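Uncharacterized protein (Cytophaga hutchinsonii, PDB 3OMT) is of unknown function but, as an Xre-family helix-turn-helix protein, probably acts as the DNA-binding antitoxin of a toxin-antitoxin system. Local coordinates at residues 9-14 with 45-50; 26-31 with 36-41; 52-57 with 62-67. All coordinates share one frame; numbering follows the deposited sequence. Where two conformers were deposited one is given.

Contact 1 (9-14 with 45-50)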
# COMPACT_ATOMS: atom_id res chain seq x y z
N ILE A 9 -6.86 4.19 10.36
CA ILE A 9 -6.15 5.07 9.47
C ILE A 9 -5.00 4.34 8.79
O ILE A 9 -4.08 3.90 9.46
CB ILE A 9 -5.63 6.33 10.21
CG1 ILE A 9 -6.79 7.11 10.86
CG2 ILE A 9 -4.84 7.22 9.19
CD1 ILE A 9 -7.91 7.54 9.85
N PHE A 10 -5.04 4.26 7.47
CA PHE A 10 -4.07 3.53 6.66
C PHE A 10 -3.40 4.44 5.64
O PHE A 10 -2.19 4.30 5.38
CB PHE A 10 -4.74 2.36 5.92
CG PHE A 10 -5.34 1.33 6.83
CD1 PHE A 10 -4.65 0.18 7.15
CD2 PHE A 10 -6.61 1.52 7.33
CE1 PHE A 10 -5.22 -0.77 7.98
CE2 PHE A 10 -7.23 0.55 8.11
CZ PHE A 10 -6.51 -0.58 8.48
N ASN A 11 -4.16 5.36 5.06
CA ASN A 11 -3.60 6.25 4.06
C ASN A 11 -3.61 7.68 4.57
O ASN A 11 -4.38 8.05 5.47
CB ASN A 11 -4.28 6.06 2.67
CG ASN A 11 -5.62 6.77 2.55
OD1 ASN A 11 -5.67 8.01 2.56
ND2 ASN A 11 -6.72 6.00 2.45
N ARG A 12 -2.76 8.49 3.95
CA ARG A 12 -2.77 9.92 4.16
C ARG A 12 -2.98 10.72 2.85
O ARG A 12 -2.42 11.83 2.66
CB ARG A 12 -1.56 10.36 4.94
CG ARG A 12 -0.27 9.97 4.36
CD ARG A 12 0.96 10.39 5.22
NE ARG A 12 1.07 11.83 5.44
CZ ARG A 12 1.67 12.69 4.62
NH1 ARG A 12 2.23 12.25 3.52
NH2 ARG A 12 1.75 14.00 4.93
N LEU A 13 -3.87 10.20 2.01
CA LEU A 13 -4.20 10.85 0.75
C LEU A 13 -4.73 12.26 0.94
O LEU A 13 -4.31 13.17 0.23
CB LEU A 13 -5.18 10.02 -0.04
CG LEU A 13 -5.63 10.63 -1.38
CD1 LEU A 13 -4.44 10.92 -2.31
CD2 LEU A 13 -6.64 9.64 -2.03
N LYS A 14 -5.62 12.45 1.91
CA LYS A 14 -6.21 13.77 2.15
C LYS A 14 -5.08 14.78 2.39
O LYS A 14 -5.09 15.87 1.85
CB LYS A 14 -7.17 13.74 3.33
CG LYS A 14 -7.82 15.08 3.63
CD LYS A 14 -8.80 14.97 4.82
CE LYS A 14 -9.45 16.32 5.16
NZ LYS A 14 -10.79 16.12 5.78
N ASP A 45 -12.30 5.20 4.61
CA ASP A 45 -13.38 4.21 4.62
C ASP A 45 -13.14 3.02 3.73
O ASP A 45 -13.52 1.90 4.08
CB ASP A 45 -14.67 4.90 4.32
CG ASP A 45 -15.15 5.75 5.49
OD1 ASP A 45 -15.38 5.18 6.59
OD2 ASP A 45 -15.33 6.96 5.34
N VAL A 46 -12.53 3.25 2.56
CA VAL A 46 -12.19 2.20 1.64
C VAL A 46 -10.76 2.51 1.20
O VAL A 46 -10.42 3.68 0.92
CB VAL A 46 -13.10 2.20 0.39
CG1 VAL A 46 -12.61 1.13 -0.66
CG2 VAL A 46 -14.53 1.93 0.79
N GLN A 47 -9.91 1.50 1.15
CA GLN A 47 -8.54 1.71 0.74
C GLN A 47 -8.37 1.41 -0.74
O GLN A 47 -8.92 0.43 -1.26
CB GLN A 47 -7.54 0.85 1.54
CG GLN A 47 -7.66 1.04 3.04
CD GLN A 47 -7.39 2.49 3.41
OE1 GLN A 47 -6.57 3.14 2.78
NE2 GLN A 47 -8.09 3.00 4.42
N PRO A 48 -7.58 2.22 -1.42
CA PRO A 48 -7.22 1.87 -2.80
C PRO A 48 -6.33 0.64 -2.82
O PRO A 48 -5.67 0.36 -1.84
CB PRO A 48 -6.43 3.09 -3.28
CG PRO A 48 -6.10 3.83 -2.09
CD PRO A 48 -6.84 3.38 -0.91
N SER A 49 -6.33 -0.10 -3.94
CA SER A 49 -5.35 -1.14 -4.16
C SER A 49 -3.94 -0.56 -4.23
O SER A 49 -3.73 0.62 -4.48
CB SER A 49 -5.61 -1.87 -5.47
OG SER A 49 -5.42 -1.02 -6.59
N LEU A 50 -2.96 -1.42 -4.08
CA LEU A 50 -1.59 -0.96 -4.17
C LEU A 50 -1.32 -0.43 -5.58
O LEU A 50 -0.71 0.64 -5.73
CB LEU A 50 -0.60 -2.04 -3.78
CG LEU A 50 0.86 -1.62 -3.82
CD1 LEU A 50 1.07 -0.46 -2.81
CD2 LEU A 50 1.73 -2.83 -3.42
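Asn11 and Gln47 join two loops through their side-chain amides. Asn11 ND2 donates to Gln47 OE1 at 2.9 Å, nearly straight at 169°. The acceptor lies close to the plane of the Asn11 amide, whereas the donor is tilted from the carbonyl plane of Gln47, and the two amide planes are 55° apart.

Further polar bonds fix both amides. Asn11 ND2 also donates to the backbone O of Trp41, near the C-terminal end of helix 35-42, and Gln47 NE2 is bonded to Asn44 OD1, which receives the backbone N of Phe10 and of Asn11 as well. On its other branch, Asn11 OD1 takes the backbone N of Leu13 at 2.9 Å on a lone pair, closing an Asx turn. The amide of Asn11 is thus held through both its ND2 and its OD1, which fixes its rotation.

The van der Waals part is made by Phe10, which crosses Gln47 at about a right angle. Gln47 NE2 comes obliquely to the ring, 3.6 Å from Phe10 CD2, and Gln47 CD lies 3.7 Å from Phe10 CB. The glutamine chain bends at its second torsion (chi2 -60°), which carries the amide back against the aromatic residue. Pro48 adds a looser touch, its CD 4.3 Å from Asn11 ND2. Phe10 also packs edge-to-face on Phe54 of the second subunit.

Here the chain entering helix 13-20 is tied to the connection between helices 35-42 and 50-60, a junction hydrogen-bonded through side-chain amides within the compact helical bundle of an Xre-type helix-turn-helix domain.

Contact 2 (26-31 with 36-41)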
# COMPACT_ATOMS: atom_id res chain seq x y z
N TRP A 26 -10.28 17.04 -8.56
CA TRP A 26 -9.12 16.91 -9.46
C TRP A 26 -8.66 15.46 -9.59
O TRP A 26 -8.37 14.96 -10.68
CB TRP A 26 -7.97 17.78 -8.95
CG TRP A 26 -6.78 17.79 -9.81
CD1 TRP A 26 -6.50 18.67 -10.83
CD2 TRP A 26 -5.68 16.87 -9.77
NE1 TRP A 26 -5.29 18.35 -11.42
CE2 TRP A 26 -4.76 17.25 -10.80
CE3 TRP A 26 -5.37 15.81 -8.95
CZ2 TRP A 26 -3.57 16.57 -11.04
CZ3 TRP A 26 -4.13 15.13 -9.18
CH2 TRP A 26 -3.27 15.52 -10.22
N LEU A 27 -8.55 14.77 -8.47
CA LEU A 27 -8.03 13.39 -8.50
C LEU A 27 -9.03 12.47 -9.17
O LEU A 27 -8.66 11.60 -9.98
CB LEU A 27 -7.72 12.92 -7.09
CG LEU A 27 -7.03 11.55 -6.99
CD1 LEU A 27 -5.65 11.68 -7.65
CD2 LEU A 27 -6.93 11.14 -5.52
N THR A 28 -10.30 12.72 -8.90
CA THR A 28 -11.37 11.94 -9.47
C THR A 28 -11.38 12.04 -11.00
O THR A 28 -11.42 11.04 -11.69
CB THR A 28 -12.74 12.40 -8.90
OG1 THR A 28 -12.79 12.23 -7.47
CG2 THR A 28 -13.91 11.61 -9.53
N GLU A 29 -11.28 13.26 -11.52
CA GLU A 29 -11.22 13.46 -12.96
C GLU A 29 -9.92 12.91 -13.54
O GLU A 29 -9.92 12.25 -14.58
CB GLU A 29 -11.41 14.95 -13.27
CG GLU A 29 -12.76 15.43 -12.94
CD GLU A 29 -13.03 16.83 -13.51
OE1 GLU A 29 -12.06 17.58 -13.75
OE2 GLU A 29 -14.22 17.18 -13.70
N THR A 30 -8.80 13.21 -12.91
CA THR A 30 -7.49 12.85 -13.44
C THR A 30 -7.37 11.34 -13.63
O THR A 30 -6.83 10.86 -14.63
CB THR A 30 -6.36 13.41 -12.54
OG1 THR A 30 -6.45 14.84 -12.58
CG2 THR A 30 -4.98 12.98 -13.04
N LEU A 31 -7.86 10.60 -12.65
CA LEU A 31 -7.78 9.13 -12.68
C LEU A 31 -8.98 8.47 -13.34
O LEU A 31 -9.05 7.25 -13.37
CB LEU A 31 -7.56 8.54 -11.26
CG LEU A 31 -6.28 8.95 -10.56
CD1 LEU A 31 -6.19 8.25 -9.18
CD2 LEU A 31 -5.07 8.63 -11.43
N THR A 36 -17.48 8.85 -5.51
CA THR A 36 -17.59 8.27 -4.17
C THR A 36 -16.38 7.40 -3.80
O THR A 36 -15.95 7.31 -2.63
CB THR A 36 -18.87 7.46 -4.01
OG1 THR A 36 -19.99 8.27 -4.36
CG2 THR A 36 -19.02 7.08 -2.61
N THR A 37 -15.82 6.75 -4.81
CA THR A 37 -14.63 5.93 -4.64
C THR A 37 -13.49 6.78 -4.05
O THR A 37 -12.85 6.40 -3.06
CB THR A 37 -14.20 5.36 -5.97
OG1 THR A 37 -15.23 4.49 -6.45
CG2 THR A 37 -12.85 4.63 -5.88
N VAL A 38 -13.26 7.93 -4.67
CA VAL A 38 -12.19 8.83 -4.22
C VAL A 38 -12.48 9.41 -2.85
O VAL A 38 -11.62 9.49 -1.98
CB VAL A 38 -11.90 9.93 -5.28
CG1 VAL A 38 -10.99 10.99 -4.72
CG2 VAL A 38 -11.37 9.28 -6.55
N SER A 39 -13.74 9.77 -2.62
CA SER A 39 -14.12 10.29 -1.33
C SER A 39 -13.82 9.32 -0.18
O SER A 39 -13.31 9.72 0.88
CB SER A 39 -15.61 10.65 -1.32
OG SER A 39 -15.96 11.24 -0.08
N LYS A 40 -14.14 8.05 -0.40
CA LYS A 40 -13.99 7.03 0.63
C LYS A 40 -12.50 6.71 0.85
O LYS A 40 -12.10 6.32 1.95
CB LYS A 40 -14.79 5.79 0.24
CG LYS A 40 -16.26 6.08 0.44
CD LYS A 40 -17.14 4.88 0.35
CE LYS A 40 -18.60 5.27 0.54
NZ LYS A 40 -18.90 5.87 1.88
N TRP A 41 -11.68 6.88 -0.19
CA TRP A 41 -10.24 6.77 0.06
C TRP A 41 -9.84 7.86 1.09
O TRP A 41 -9.11 7.62 2.07
CB TRP A 41 -9.40 7.00 -1.18
CG TRP A 41 -9.56 6.03 -2.29
CD1 TRP A 41 -10.05 4.75 -2.23
CD2 TRP A 41 -9.19 6.27 -3.65
NE1 TRP A 41 -10.00 4.18 -3.49
CE2 TRP A 41 -9.50 5.09 -4.37
CE3 TRP A 41 -8.65 7.37 -4.34
CZ2 TRP A 41 -9.30 4.98 -5.75
CZ3 TRP A 41 -8.43 7.23 -5.74
CH2 TRP A 41 -8.75 6.04 -6.41
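Val38 lies against Thr28, its CB 3.3 Å from Thr28 OG1 and both its methyl groups beside the same oxygen. The hydroxyl is turned back along its own helix, where it is hydrogen-bonded to the backbone O of Asn24, so it meets the valine as a packing surface. With CG1 anti to the backbone N (chi1 170°), both branches of Val38 flank this oxygen; CG2 also lies 3.9 Å from Thr28 CA, and CG1 also reaches Leu27 CD2 at 4.1 Å.

The same leucine methyl serves a second partner. Leu27 CD2 sits 4.2 Å from Trp41 CZ3, near the ring plane, and the leucine side chain crosses the indole at about a right angle. Leu31 CD1 approaches CZ3 of Trp41 too, again at the ring edge. One face of the indole is taken up by its own helix, with Thr37 O 3.3 Å above the ring plane and Val38 CA also over that face, both toward the rim.

The segments 26-30 and 36-41 run at 132° to each other, with axes 9.5 Å apart at closest approach. They belong to the consecutive helices 24-30 and 35-42, which by their place in the fold are probably the helix-turn-helix pair of this family. With the Thr28 hydroxyl taken by Asn24 O, and Leu27, Leu31, Val38 and the indole edge in van der Waals packing, the junction rests on shape and burial rather than on directional bonds between the two segments.

Contact 3 (52-57 with 62-67)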
# COMPACT_ATOMS: atom_id res chain seq x y z
N THR A 52 -3.44 1.01 -7.57
CA THR A 52 -4.07 2.32 -7.65
C THR A 52 -3.24 3.38 -6.93
O THR A 52 -3.11 4.54 -7.37
CB THR A 52 -5.50 2.24 -7.12
OG1 THR A 52 -6.21 1.34 -7.99
CG2 THR A 52 -6.22 3.63 -7.13
N LEU A 53 -2.66 3.00 -5.79
CA LEU A 53 -1.82 3.94 -5.05
C LEU A 53 -0.66 4.43 -5.94
O LEU A 53 -0.31 5.60 -5.90
CB LEU A 53 -1.26 3.31 -3.78
CG LEU A 53 -2.15 3.21 -2.55
CD1 LEU A 53 -1.58 2.29 -1.47
CD2 LEU A 53 -2.52 4.59 -1.98
N PHE A 54 -0.08 3.55 -6.74
CA PHE A 54 1.01 3.96 -7.63
C PHE A 54 0.48 4.98 -8.68
O PHE A 54 1.17 5.96 -8.98
CB PHE A 54 1.69 2.76 -8.32
CG PHE A 54 2.75 2.08 -7.48
CD1 PHE A 54 4.10 2.18 -7.80
CD2 PHE A 54 2.39 1.37 -6.36
CE1 PHE A 54 5.07 1.58 -7.04
CE2 PHE A 54 3.34 0.78 -5.58
CZ PHE A 54 4.70 0.85 -5.92
N ASP A 55 -0.72 4.76 -9.19
CA ASP A 55 -1.37 5.68 -10.15
C ASP A 55 -1.63 7.06 -9.50
O ASP A 55 -1.36 8.07 -10.11
CB ASP A 55 -2.69 5.10 -10.62
CG ASP A 55 -2.53 3.97 -11.61
OD1 ASP A 55 -1.42 3.75 -12.17
OD2 ASP A 55 -3.55 3.29 -11.84
N ILE A 56 -2.10 7.06 -8.25
CA ILE A 56 -2.31 8.28 -7.48
C ILE A 56 -0.98 9.02 -7.32
O ILE A 56 -0.91 10.25 -7.50
CB ILE A 56 -2.95 8.02 -6.13
CG1 ILE A 56 -4.36 7.37 -6.27
CG2 ILE A 56 -3.00 9.29 -5.30
CD1 ILE A 56 -4.90 6.71 -4.98
N ALA A 57 0.07 8.29 -6.94
CA ALA A 57 1.39 8.86 -6.65
C ALA A 57 1.95 9.49 -7.93
O ALA A 57 2.53 10.57 -7.91
CB ALA A 57 2.30 7.79 -6.15
N VAL A 62 4.48 12.40 -6.34
CA VAL A 62 5.03 12.11 -5.03
C VAL A 62 5.44 10.66 -5.01
O VAL A 62 4.92 9.83 -5.76
CB VAL A 62 4.00 12.39 -3.85
CG1 VAL A 62 3.61 13.83 -3.83
CG2 VAL A 62 2.77 11.45 -3.91
N ASP A 63 6.36 10.33 -4.11
CA ASP A 63 6.71 8.95 -3.84
C ASP A 63 5.45 8.29 -3.28
O ASP A 63 4.82 8.80 -2.37
CB ASP A 63 7.85 8.94 -2.81
CG ASP A 63 8.37 7.57 -2.47
OD1 ASP A 63 7.80 6.57 -2.79
OD2 ASP A 63 9.44 7.53 -1.81
N VAL A 64 5.09 7.16 -3.86
CA VAL A 64 3.94 6.38 -3.43
C VAL A 64 3.99 6.12 -1.92
O VAL A 64 2.94 6.07 -1.25
CB VAL A 64 3.84 5.07 -4.26
CG1 VAL A 64 5.06 4.11 -3.97
CG2 VAL A 64 2.49 4.35 -3.99
N ARG A 65 5.19 5.99 -1.36
CA ARG A 65 5.31 5.71 0.08
C ARG A 65 4.66 6.81 0.93
O ARG A 65 4.19 6.54 2.08
CB ARG A 65 6.75 5.55 0.47
CG ARG A 65 7.37 4.25 -0.02
CD ARG A 65 8.81 4.12 0.38
NE ARG A 65 9.32 2.80 -0.01
CZ ARG A 65 10.57 2.38 0.26
NH1 ARG A 65 11.46 3.19 0.86
NH2 ARG A 65 10.91 1.16 -0.07
N GLU A 66 4.65 8.05 0.43
CA GLU A 66 4.09 9.16 1.19
C GLU A 66 2.56 9.10 1.30
O GLU A 66 1.99 9.80 2.12
CB GLU A 66 4.51 10.52 0.56
CG GLU A 66 6.00 10.71 0.65
CD GLU A 66 6.46 12.04 0.10
OE1 GLU A 66 5.61 12.95 -0.03
OE2 GLU A 66 7.68 12.17 -0.17
N LEU A 67 1.90 8.28 0.48
CA LEU A 67 0.44 8.17 0.52
C LEU A 67 -0.02 7.29 1.67
O LEU A 67 -1.19 7.27 1.96
CB LEU A 67 -0.08 7.60 -0.77
CG LEU A 67 0.12 8.44 -2.04
CD1 LEU A 67 -0.30 7.71 -3.33
CD2 LEU A 67 -0.52 9.83 -1.87
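The chain folds back just beyond helix 50-60, bringing Ala57 and Val64 to 4.8 Å between their CA atoms, and Val62 N donates to Ala57 O at 3.1 Å in a fairly straight bond of 166°.

Ala57 is the tight point of the packing. Its CB lies only 3.5 Å from Val64 CA, closer than carbons usually come, so the small methyl lets the returning backbone press directly on the helix. Val64 reaches back to the preceding turn of the helix. Its CG1, placed between the backbone N and the carbonyl carbon (chi1 66°), stands over one face of the Phe54 ring in a CH-pi contact, 4.0 Å from the centroid and 19° off the ring normal. The other methyl, CG2, lies over the same ring near Phe54 CD2 and rests on Leu53, 3.9 Å from Leu53 CB.

Leu67 CD1 rests against Ile56 CG2, at 3.7 Å, and Ala57 CB, and it also lies 3.3 Å from Leu53 O. The side chains of Leu53 and Leu67 slide past one another in opposite directions, with CD2 of Leu53 4.1 Å from CD1 of Leu67.

An Asx turn, in which Asp63 OD1 takes the backbone N of Arg65, shapes the returning segment; Asp63 is also hydrogen-bonded, through OD2 to Ser70 OG and through OD1 to Thr71 N, both of the second subunit. The contact thus lies between the dimer partner, whose Val69 packs on Val64, and the chain's own helices: Val62 and Leu67 touch Val16 of helix 13-20, while Ile56 packs on Leu13 of that helix and on Trp41 of helix 35-42.

In the fold
Contacts 2 and 3 are buried and largely apolar, whereas contact 1 is only partly buried and relies on hydrogen bonds between side-chain amides. Trp41 bridges all three, its ring packing on Pro48 of contact 1 and on Thr52 of contact 3. Contact 1 ties the start of helix 13-20 to the loop before helix 50-60, and contact 3 holds that last helix to the segment after it; the backbone bond from Arg12 N to Leu67 O joins the two. Contact 2 joins helices 24-30 and 35-42 and touches no other protein chain of the assembly, while contacts 1 and 3 both reach the second subunit. The subunit interface therefore lies on a different part of the domain from the helix pair of contact 2.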